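Local atomic coordinates of inactive PncC family protein (Escherichia coli O157:H7, PDB entry 5KOL), a protein that belongs to the CinA family but probably lacks nicotinamide-nucleotide (NMN) amidohydrolase activity, and its own function is unknown. Residues 63-68 and 75-80; 110-115 and 166-171. All coordinates share one frame; numbering follows the deposited sequence.

Contact 1: residues 63-68 and 75-80; sequences AGFVTF and KILSVS
F65 and T67 meet I76 and L77 in a buried, apolar strand-to-helix contact. It lies where the outermost strand of this chain, 61-67, faces the end of the short helix 70-76 that follows it in the chain. No hydrogen bond joins the two segments, and methyl groups pack against a ring and a threonine. T67 CA and I76 CA, the nearest backbone pair, are 7.5 Å from each other. F65 and T67 both turn toward the helix end, while V66 between them points away. The F65 ring is approached obliquely by two methyls. I76 CG2 lies 3.7 Å from F65 CD1. L77 CD2 sits 4.1 Å from F65 CG and equally near F65 CD2. The other methyl of L77 serves T67, with CD1 3.7 Å from T67 CG2. T67 CG2 also packs 3.9 Å from I76 CB. The T67 side chain has its hydroxyl between the backbone N and the carbonyl carbon (chi1 52°), which puts OG1 3.5 Å from L77 CD1. That hydroxyl is buried against a methyl and has no hydrogen-bond partner in the model. L77 is the first residue to leave helical geometry, yet its side chain still reaches back to the strand. R105 of helix 92-106 bonds to the carbonyls of K75 and I76, and M98 of the same helix touches T67. Strand 36-40 pairs with F65 and T67 through backbone hydrogen bonds. Along the other edge of strand 61-67, G64, F65 and V66 form an antiparallel ladder with a strand of the second subunit.

Contact 2: residues 110-115 and 166-171; sequences VSIAIT and AQLLQL
V110 is the first residue of strand 110-116 to touch L168 of the C-terminal helix 153-171. This is helix-on-sheet packing in an alpha/beta fold, with helices on both faces of a mixed sheet, five-stranded within this chain. The contact is buried and small, 117 Å² over both sides, and it depends on one leucine. V110 turns toward the helix and offers CG1, which lies 4.0 Å from L168 CD1. S111 points away, to the other face of the sheet, where its OG bonds to the carbonyl of A99 in helix 92-106. I112 turns back toward the helix. It is also the strand residue closest in backbone, its CA being 7.8 Å from L168 CA. Its CG1 is anti to its own carbonyl carbon (chi1 -55°), and from there the chain runs on to CD1, the atom that comes nearest the leucine. From A113 to T115 the strand runs on past L168 without meeting the helix segment. On the helix, L168 holds CG anti to its backbone N (chi1 178°), an orientation that brings both methyls up to the strand. L36 of the neighbouring strand 36-40 touches V110, I112 and L168, and L25 of helix 18-31 also packs on L168. The two methyls of L168 divide the strand unequally: CD1 meets V110, whereas CD2 reaches both residues, 4.0 Å from V110 CG1 and 4.0 Å from I112 CD1.

Contacts 1 and 2 both reach the same sheet but do not touch. Their centres are about 16 Å apart and their nearest atoms about 7 Å. Strand 36-40 lies between strands 61-67 and 110-116 and pairs with both. Contact 1 is on the sheet face covered by helix 92-106, while contact 2 is on the face covered by helices 18-31 and 153-171. Contact 1 is peripheral, its centre about 12 Å from the chain centre, and adjoins the second subunit. The centre of contact 2 is about 5 Å from the chain centre, and no other chain of the assembly touches its segments. They follow in series along the chain.

Contact 1: residues 63-68 and 75-80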
# COMPACT_ATOMS: atom_id res chain seq x y z
N ALA A 63 -5.93 -0.72 7.30
CA ALA A 63 -5.28 0.49 6.81
C ALA A 63 -3.80 0.25 6.57
O ALA A 63 -3.05 -0.04 7.52
CB ALA A 63 -5.47 1.64 7.80
N GLY A 64 -3.35 0.43 5.34
CA GLY A 64 -1.94 0.37 5.00
C GLY A 64 -1.52 1.63 4.29
O GLY A 64 -2.23 2.13 3.42
N PHE A 65 -0.35 2.15 4.65
CA PHE A 65 0.17 3.37 4.06
C PHE A 65 1.45 3.06 3.31
O PHE A 65 2.30 2.32 3.81
CB PHE A 65 0.41 4.42 5.16
CG PHE A 65 -0.82 4.73 5.96
CD1 PHE A 65 -1.79 5.57 5.44
CD2 PHE A 65 -1.02 4.17 7.21
CE1 PHE A 65 -2.93 5.86 6.16
CE2 PHE A 65 -2.16 4.45 7.94
CZ PHE A 65 -3.12 5.30 7.41
N VAL A 66 1.56 3.60 2.10
CA VAL A 66 2.79 3.58 1.34
C VAL A 66 3.22 5.02 1.17
O VAL A 66 2.48 5.83 0.60
CB VAL A 66 2.62 2.88 -0.02
CG1 VAL A 66 3.90 2.93 -0.80
CG2 VAL A 66 2.20 1.40 0.19
N THR A 67 4.41 5.35 1.67
CA THR A 67 4.92 6.74 1.65
C THR A 67 6.35 6.67 1.13
O THR A 67 7.28 6.50 1.92
CB THR A 67 4.86 7.38 3.05
OG1 THR A 67 5.51 6.52 3.98
CG2 THR A 67 3.41 7.55 3.49
N PHE A 68 6.50 6.80 -0.18
CA PHE A 68 7.77 6.56 -0.85
C PHE A 68 8.72 7.75 -0.79
O PHE A 68 9.93 7.57 -0.96
CB PHE A 68 7.52 6.19 -2.33
CG PHE A 68 8.66 5.44 -2.97
CD1 PHE A 68 8.84 4.08 -2.72
CD2 PHE A 68 9.55 6.08 -3.82
CE1 PHE A 68 9.90 3.38 -3.31
CE2 PHE A 68 10.60 5.39 -4.42
CZ PHE A 68 10.78 4.04 -4.17
N LYS A 75 3.43 14.33 5.12
CA LYS A 75 2.02 14.68 5.02
C LYS A 75 1.12 13.60 5.60
O LYS A 75 0.16 13.90 6.31
CB LYS A 75 1.64 14.95 3.56
CG LYS A 75 0.20 15.41 3.40
CD LYS A 75 0.00 16.18 2.13
CE LYS A 75 -1.27 17.04 2.18
NZ LYS A 75 -2.33 16.43 3.04
N ILE A 76 1.40 12.33 5.28
CA ILE A 76 0.51 11.24 5.67
C ILE A 76 0.83 10.75 7.08
O ILE A 76 -0.08 10.41 7.85
CB ILE A 76 0.62 10.09 4.64
CG1 ILE A 76 0.35 10.60 3.22
CG2 ILE A 76 -0.32 8.93 5.01
CD1 ILE A 76 -0.89 11.45 3.09
N LEU A 77 2.10 10.66 7.45
CA LEU A 77 2.47 10.01 8.70
C LEU A 77 3.03 10.99 9.72
O LEU A 77 3.54 10.56 10.76
CB LEU A 77 3.48 8.89 8.45
CG LEU A 77 2.91 7.84 7.49
CD1 LEU A 77 4.00 6.88 7.07
CD2 LEU A 77 1.74 7.10 8.12
N SER A 78 2.97 12.29 9.44
CA SER A 78 3.41 13.31 10.39
C SER A 78 4.85 13.09 10.84
O SER A 78 5.21 13.40 11.97
CB SER A 78 2.48 13.38 11.61
OG SER A 78 2.79 14.48 12.45
N VAL A 79 5.68 12.52 9.95
CA VAL A 79 7.12 12.51 10.18
C VAL A 79 7.62 13.95 10.09
O VAL A 79 7.30 14.68 9.14
CB VAL A 79 7.83 11.63 9.14
CG1 VAL A 79 9.35 11.76 9.29
CG2 VAL A 79 7.37 10.16 9.24
N SER A 80 8.40 14.38 11.08
CA SER A 80 8.79 15.78 11.13
C SER A 80 9.92 16.06 10.14
O SER A 80 10.83 15.25 9.96
CB SER A 80 9.24 16.19 12.54
OG SER A 80 10.58 15.81 12.78

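Contact 2: residues 110-115 and 166-171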
# COMPACT_ATOMS: atom_id res chain seq x y z
N VAL A 110 -1.75 -1.71 16.89
CA VAL A 110 -0.42 -2.23 16.60
C VAL A 110 0.01 -1.72 15.23
O VAL A 110 -0.82 -1.60 14.32
CB VAL A 110 -0.41 -3.78 16.64
CG1 VAL A 110 0.98 -4.33 16.31
CG2 VAL A 110 -0.91 -4.27 17.98
N SER A 111 1.30 -1.43 15.07
CA SER A 111 1.76 -1.02 13.74
C SER A 111 3.16 -1.54 13.45
O SER A 111 3.93 -1.90 14.35
CB SER A 111 1.73 0.52 13.57
OG SER A 111 2.81 1.15 14.22
N ILE A 112 3.46 -1.58 12.15
CA ILE A 112 4.76 -1.97 11.61
C ILE A 112 5.21 -0.88 10.65
O ILE A 112 4.44 -0.46 9.79
CB ILE A 112 4.68 -3.30 10.82
CG1 ILE A 112 4.08 -4.42 11.65
CG2 ILE A 112 6.06 -3.63 10.19
CD1 ILE A 112 3.60 -5.60 10.77
N ALA A 113 6.47 -0.46 10.76
CA ALA A 113 7.04 0.50 9.82
C ALA A 113 8.31 -0.06 9.17
O ALA A 113 9.10 -0.75 9.82
CB ALA A 113 7.33 1.83 10.52
N ILE A 114 8.48 0.20 7.87
CA ILE A 114 9.66 -0.26 7.12
C ILE A 114 10.19 0.89 6.29
O ILE A 114 9.46 1.47 5.48
CB ILE A 114 9.37 -1.45 6.19
CG1 ILE A 114 8.72 -2.62 6.92
CG2 ILE A 114 10.69 -1.93 5.53
CD1 ILE A 114 8.43 -3.84 6.00
N THR A 115 11.47 1.22 6.47
CA THR A 115 12.12 2.19 5.60
C THR A 115 13.57 1.74 5.40
O THR A 115 14.26 1.46 6.38
CB THR A 115 12.06 3.62 6.18
OG1 THR A 115 12.77 4.54 5.33
CG2 THR A 115 12.61 3.68 7.62
N ALA A 166 7.90 -11.47 11.14
CA ALA A 166 8.45 -12.41 12.11
C ALA A 166 8.86 -11.71 13.40
O ALA A 166 8.70 -12.26 14.50
CB ALA A 166 9.63 -13.16 11.50
N GLN A 167 9.42 -10.50 13.29
CA GLN A 167 9.83 -9.81 14.50
C GLN A 167 8.63 -9.31 15.30
O GLN A 167 8.71 -9.20 16.52
CB GLN A 167 10.78 -8.64 14.18
CG GLN A 167 11.37 -7.97 15.46
CD GLN A 167 12.44 -8.83 16.14
OE1 GLN A 167 13.29 -9.46 15.49
NE2 GLN A 167 12.40 -8.86 17.47
N LEU A 168 7.51 -8.98 14.64
CA LEU A 168 6.33 -8.65 15.42
C LEU A 168 5.88 -9.86 16.24
O LEU A 168 5.49 -9.73 17.40
CB LEU A 168 5.21 -8.13 14.52
CG LEU A 168 3.93 -7.83 15.29
CD1 LEU A 168 4.17 -6.80 16.42
CD2 LEU A 168 2.88 -7.30 14.34
N LEU A 169 5.96 -11.05 15.64
CA LEU A 169 5.67 -12.28 16.38
C LEU A 169 6.55 -12.40 17.62
O LEU A 169 6.06 -12.71 18.70
CB LEU A 169 5.86 -13.48 15.44
CG LEU A 169 4.69 -13.62 14.45
CD1 LEU A 169 4.92 -14.74 13.45
CD2 LEU A 169 3.43 -13.92 15.26
N GLN A 170 7.86 -12.15 17.46
CA GLN A 170 8.77 -12.21 18.60
C GLN A 170 8.35 -11.22 19.68
O GLN A 170 8.30 -11.56 20.86
CB GLN A 170 10.20 -11.91 18.15
CG GLN A 170 11.20 -11.73 19.30
CD GLN A 170 11.40 -13.00 20.12
OE1 GLN A 170 11.55 -12.96 21.36
NE2 GLN A 170 11.40 -14.12 19.44
N LEU A 171 8.02 -9.99 19.28
CA LEU A 171 7.67 -8.97 20.26
C LEU A 171 6.32 -9.25 20.91
O LEU A 171 6.04 -8.69 21.98
CB LEU A 171 7.67 -7.59 19.58
CG LEU A 171 9.04 -7.13 19.06
CD1 LEU A 171 8.94 -5.79 18.32
CD2 LEU A 171 10.05 -7.03 20.20